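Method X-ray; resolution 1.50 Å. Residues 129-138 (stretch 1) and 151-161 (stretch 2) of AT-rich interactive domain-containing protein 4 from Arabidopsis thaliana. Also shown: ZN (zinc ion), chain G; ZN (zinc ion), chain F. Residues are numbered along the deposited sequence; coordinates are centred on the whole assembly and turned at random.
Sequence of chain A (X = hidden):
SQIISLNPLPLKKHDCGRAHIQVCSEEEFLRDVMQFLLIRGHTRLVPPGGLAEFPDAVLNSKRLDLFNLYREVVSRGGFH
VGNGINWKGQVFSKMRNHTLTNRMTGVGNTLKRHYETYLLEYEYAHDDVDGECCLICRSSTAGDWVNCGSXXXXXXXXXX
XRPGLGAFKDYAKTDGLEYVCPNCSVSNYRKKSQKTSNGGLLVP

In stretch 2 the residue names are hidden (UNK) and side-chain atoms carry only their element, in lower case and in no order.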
# COMPACT_ATOMS: atom_id res chain seq x y z
N VAL A 129 -6.24 -0.39 7.56
CA VAL A 129 -4.84 -0.89 7.69
C VAL A 129 -4.78 -2.33 8.17
O VAL A 129 -5.48 -2.68 9.13
CB VAL A 129 -4.03 0.01 8.66
CG1 VAL A 129 -2.66 -0.60 8.95
CG2 VAL A 129 -3.90 1.40 8.01
N ASP A 130 -3.99 -3.17 7.47
CA ASP A 130 -3.81 -4.60 7.81
C ASP A 130 -3.03 -4.80 9.08
O ASP A 130 -1.94 -4.20 9.27
CB ASP A 130 -3.10 -5.30 6.66
CG ASP A 130 -3.13 -6.82 6.81
OD1 ASP A 130 -2.45 -7.35 7.72
OD2 ASP A 130 -3.83 -7.47 6.01
N GLY A 131 -3.64 -5.52 10.02
CA GLY A 131 -2.98 -5.79 11.29
C GLY A 131 -2.97 -7.29 11.57
O GLY A 131 -3.00 -7.69 12.74
N GLU A 132 -2.88 -8.09 10.52
CA GLU A 132 -2.84 -9.57 10.64
C GLU A 132 -1.64 -10.03 11.42
O GLU A 132 -0.57 -9.42 11.36
CB GLU A 132 -2.79 -10.22 9.26
CG GLU A 132 -4.00 -10.05 8.39
CD GLU A 132 -3.76 -10.69 7.04
OE1 GLU A 132 -3.35 -11.88 7.02
OE2 GLU A 132 -3.92 -10.00 6.02
N CYS A 133 -1.81 -11.14 12.12
CA CYS A 133 -0.70 -11.77 12.84
C CYS A 133 0.01 -12.75 11.90
O CYS A 133 -0.46 -13.06 10.81
CB CYS A 133 -1.20 -12.51 14.08
SG CYS A 133 -2.20 -13.99 13.74
N CYS A 134 1.18 -13.19 12.32
CA CYS A 134 1.95 -14.22 11.61
C CYS A 134 1.21 -15.55 11.59
O CYS A 134 0.76 -16.03 12.62
CB CYS A 134 3.33 -14.39 12.32
SG CYS A 134 4.35 -15.69 11.62
N LEU A 135 1.10 -16.14 10.41
CA LEU A 135 0.34 -17.38 10.25
C LEU A 135 1.04 -18.51 10.96
O LEU A 135 0.40 -19.53 11.27
CB LEU A 135 0.14 -17.71 8.74
CG LEU A 135 1.40 -17.97 7.89
CD1 LEU A 135 1.79 -19.44 7.85
CD2 LEU A 135 1.21 -17.46 6.46
N ILE A 136 2.35 -18.37 11.17
CA ILE A 136 3.11 -19.43 11.91
C ILE A 136 3.04 -19.27 13.41
O ILE A 136 2.55 -20.16 14.10
CB ILE A 136 4.59 -19.44 11.47
CG1 ILE A 136 4.65 -19.79 9.97
CG2 ILE A 136 5.38 -20.49 12.27
CD1 ILE A 136 5.98 -19.46 9.29
N CYS A 137 3.52 -18.14 13.94
CA CYS A 137 3.61 -17.97 15.41
C CYS A 137 2.43 -17.25 16.07
O CYS A 137 2.38 -17.17 17.29
CB CYS A 137 4.86 -17.21 15.78
SG CYS A 137 4.80 -15.42 15.40
N ARG A 138 1.56 -16.66 15.26
CA ARG A 138 0.29 -16.06 15.69
C ARG A 138 0.49 -14.77 16.48
O ARG A 138 -0.41 -14.34 17.20
CB ARG A 138 -0.56 -17.06 16.50
CG ARG A 138 -0.58 -18.50 16.00
CD ARG A 138 -1.10 -18.67 14.57
NE ARG A 138 -2.32 -17.90 14.32
CZ ARG A 138 -3.08 -18.03 13.23
NH1 ARG A 138 -2.78 -18.93 12.29
NH2 ARG A 138 -4.16 -17.27 13.09
N UNK A 151 -2.18 -18.32 -0.20
CA UNK A 151 -3.32 -18.07 0.67
C UNK A 151 -3.51 -16.60 1.03
O UNK A 151 -4.54 -16.26 1.59
c UNK A 151 -3.21 -18.88 1.98
s UNK A 151 -1.86 -18.43 3.11
N UNK A 152 -2.50 -15.76 0.76
CA UNK A 152 -2.54 -14.34 1.04
C UNK A 152 -2.35 -13.97 2.51
O UNK A 152 -2.51 -12.80 2.85
N UNK A 153 -2.02 -14.92 3.39
CA UNK A 153 -1.73 -14.58 4.76
C UNK A 153 -0.28 -14.14 4.89
O UNK A 153 0.52 -14.29 3.95
c UNK A 153 -2.03 -15.75 5.67
c UNK A 153 -3.84 -17.24 6.56
o UNK A 153 -2.90 -17.87 7.09
o UNK A 153 -5.04 -17.55 6.71
c UNK A 153 -3.50 -16.04 5.71
N UNK A 154 0.07 -13.61 6.06
CA UNK A 154 1.39 -13.07 6.27
C UNK A 154 2.20 -13.87 7.27
O UNK A 154 1.63 -14.40 8.19
c UNK A 154 0.86 -10.59 5.81
c UNK A 154 3.16 -9.81 4.90
c UNK A 154 1.00 -8.90 4.29
c UNK A 154 1.76 -9.84 5.01
c UNK A 154 2.98 -8.00 3.31
c UNK A 154 1.28 -11.66 6.82
c UNK A 154 3.74 -8.92 4.01
c UNK A 154 1.58 -8.00 3.38
c UNK A 154 -0.39 -10.14 5.54
n UNK A 154 -0.32 -9.13 4.58
N UNK A 155 3.49 -14.01 7.00
CA UNK A 155 4.39 -14.75 7.88
C UNK A 155 5.64 -13.94 8.18
O UNK A 155 6.20 -13.27 7.31
c UNK A 155 4.78 -16.08 7.25
N UNK A 156 6.14 -14.00 9.41
CA UNK A 156 7.50 -13.55 9.60
C UNK A 156 8.46 -14.40 8.81
O UNK A 156 8.44 -15.64 8.92
c UNK A 156 7.24 -12.84 12.03
n UNK A 156 6.38 -13.35 12.98
c UNK A 156 7.96 -13.71 11.06
c UNK A 156 7.18 -11.48 12.16
c UNK A 156 5.93 -12.36 13.74
n UNK A 156 6.36 -11.21 13.23
N UNK A 157 9.41 -13.78 8.14
CA UNK A 157 10.42 -14.53 7.41
C UNK A 157 11.17 -15.46 8.35
O UNK A 157 11.46 -16.62 7.99
c UNK A 157 11.77 -14.70 4.56
c UNK A 157 13.65 -14.21 5.96
c UNK A 157 12.28 -14.19 5.74
c UNK A 157 12.62 -15.30 3.62
c UNK A 157 13.99 -15.35 3.86
c UNK A 157 11.36 -13.55 6.72
c UNK A 157 14.51 -14.81 5.03
N UNK A 158 11.43 -14.93 9.55
CA UNK A 158 12.17 -15.66 10.60
C UNK A 158 11.44 -16.84 11.16
O UNK A 158 12.06 -17.72 11.80
N UNK A 159 10.13 -16.93 10.95
CA UNK A 159 9.38 -18.08 11.50
C UNK A 159 9.33 -19.25 10.50
O UNK A 159 8.79 -20.31 10.80
s UNK A 159 7.81 -16.72 13.46
c UNK A 159 7.94 -17.68 11.89
N UNK A 160 9.89 -19.05 9.32
CA UNK A 160 9.90 -20.11 8.32
C UNK A 160 11.32 -20.70 8.33
O UNK A 160 12.26 -20.08 7.87
o UNK A 160 8.65 -20.37 4.90
o UNK A 160 9.84 -21.77 6.13
c UNK A 160 9.32 -20.63 5.92
c UNK A 160 9.50 -19.55 6.93
N UNK A 161 11.47 -21.90 8.87
CA UNK A 161 12.82 -22.48 9.03
C UNK A 161 13.15 -23.53 7.97
O UNK A 161 14.12 -24.29 8.11
c UNK A 161 16.41 -21.25 12.36
n UNK A 161 16.58 -19.95 12.15
c UNK A 161 12.85 -22.06 11.57
n UNK A 161 17.42 -21.98 12.81
c UNK A 161 14.04 -21.11 11.64
c UNK A 161 12.97 -23.08 10.44
n UNK A 161 15.23 -21.82 12.13
ZN ZN G . 5.98 -15.37 13.31
ZN ZN F . -0.11 -19.88 2.43
O HOH W 1 -2.23 -7.30 3.47
O HOH W 2 -1.60 -13.79 8.48

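Position 151 carries one carbon and then one sulfur. The sulfur lies 2.4 Å from the chain F zinc ion, whose other ligands come from elsewhere in the structure; a short thiol bound to metal identifies Cys151. Position 152 has no side-chain atoms, and its phi of 76° is a value that by itself favours glycine: Gly152.

At position 153 three carbons follow one another, the third carrying two oxygens, which makes a carboxylate one methylene longer than aspartate. One of these oxygens comes within 3.5 Å of Leu135 CB. This is Glu153, and its backbone N donates to Cys151 SG at 3.5 Å.

Position 154 holds one carbon followed by fused five- and six-membered rings with eight carbons and one nitrogen, a pattern unique to the indole of Trp154. Glu132 OE2 meets the edge of the ring, near its plane, 3.6 Å from Trp154 CD1. Water 1 accepts a hydrogen bond from Trp154 NE1 at 2.9 Å and donates a weak one to Asp130 OD2 at 3.0 Å, so that the indole is tied to stretch 1 through solvent.

Position 155 ends at a single carbon. This CB packs 3.9 Å from Leu135 CD2 and 4.1 Å from Ile136 CD1, and the residue is Ala155.

Position 156 shows one carbon and a five-membered ring of three carbons and two nitrogens, an imidazole, hence His156. Its ND1 binds the chain G zinc at 2.1 Å, while NE2 is hydrogen-bonded elsewhere in the structure. Cys137 SG lies at the ring edge, 3.6 Å from His156 ND1, as expected for two ligands of one metal.

Position 157 bears one carbon and a ring of six carbons without a hydroxyl, so it is Phe157; its CA-to-CB bond points away from stretch 1, which it does not touch. Position 158 lacks a side chain and is Gly158, also free of contact.

At position 159 a carbon and a sulfur recur, the sulfur 2.3 Å from the chain G zinc: Cys159. Its CB is also 3.7 Å from Ile136 CD1. Position 160 has two carbons, the second bearing two oxygens, the short carboxylate of Asp160, whose CB lies 4.2 Å from Ile136 CD1. Position 161 extends through three carbons and a nitrogen to a carbon with two more nitrogens, the guanidinium of Arg161, which makes no contact with stretch 1.

The contact is organised around the chain G zinc, bound by Cys134 SG and Cys137 SG from stretch 1 and by His156 ND1 and Cys159 SG from stretch 2. Two hydrogen bonds reinforce this link: Leu135 N donates to Trp154 O at 2.9 Å, and His156 N to Cys134 SG at 3.3 Å. The Cys134 sulfur also accepts from Cys137 N at 3.5 Å, so it serves both metal and backbone. Leu135 and Ile136 add apolar packing against Ala155.

Stretch 2 (151-161) CGEWAHFGCDR
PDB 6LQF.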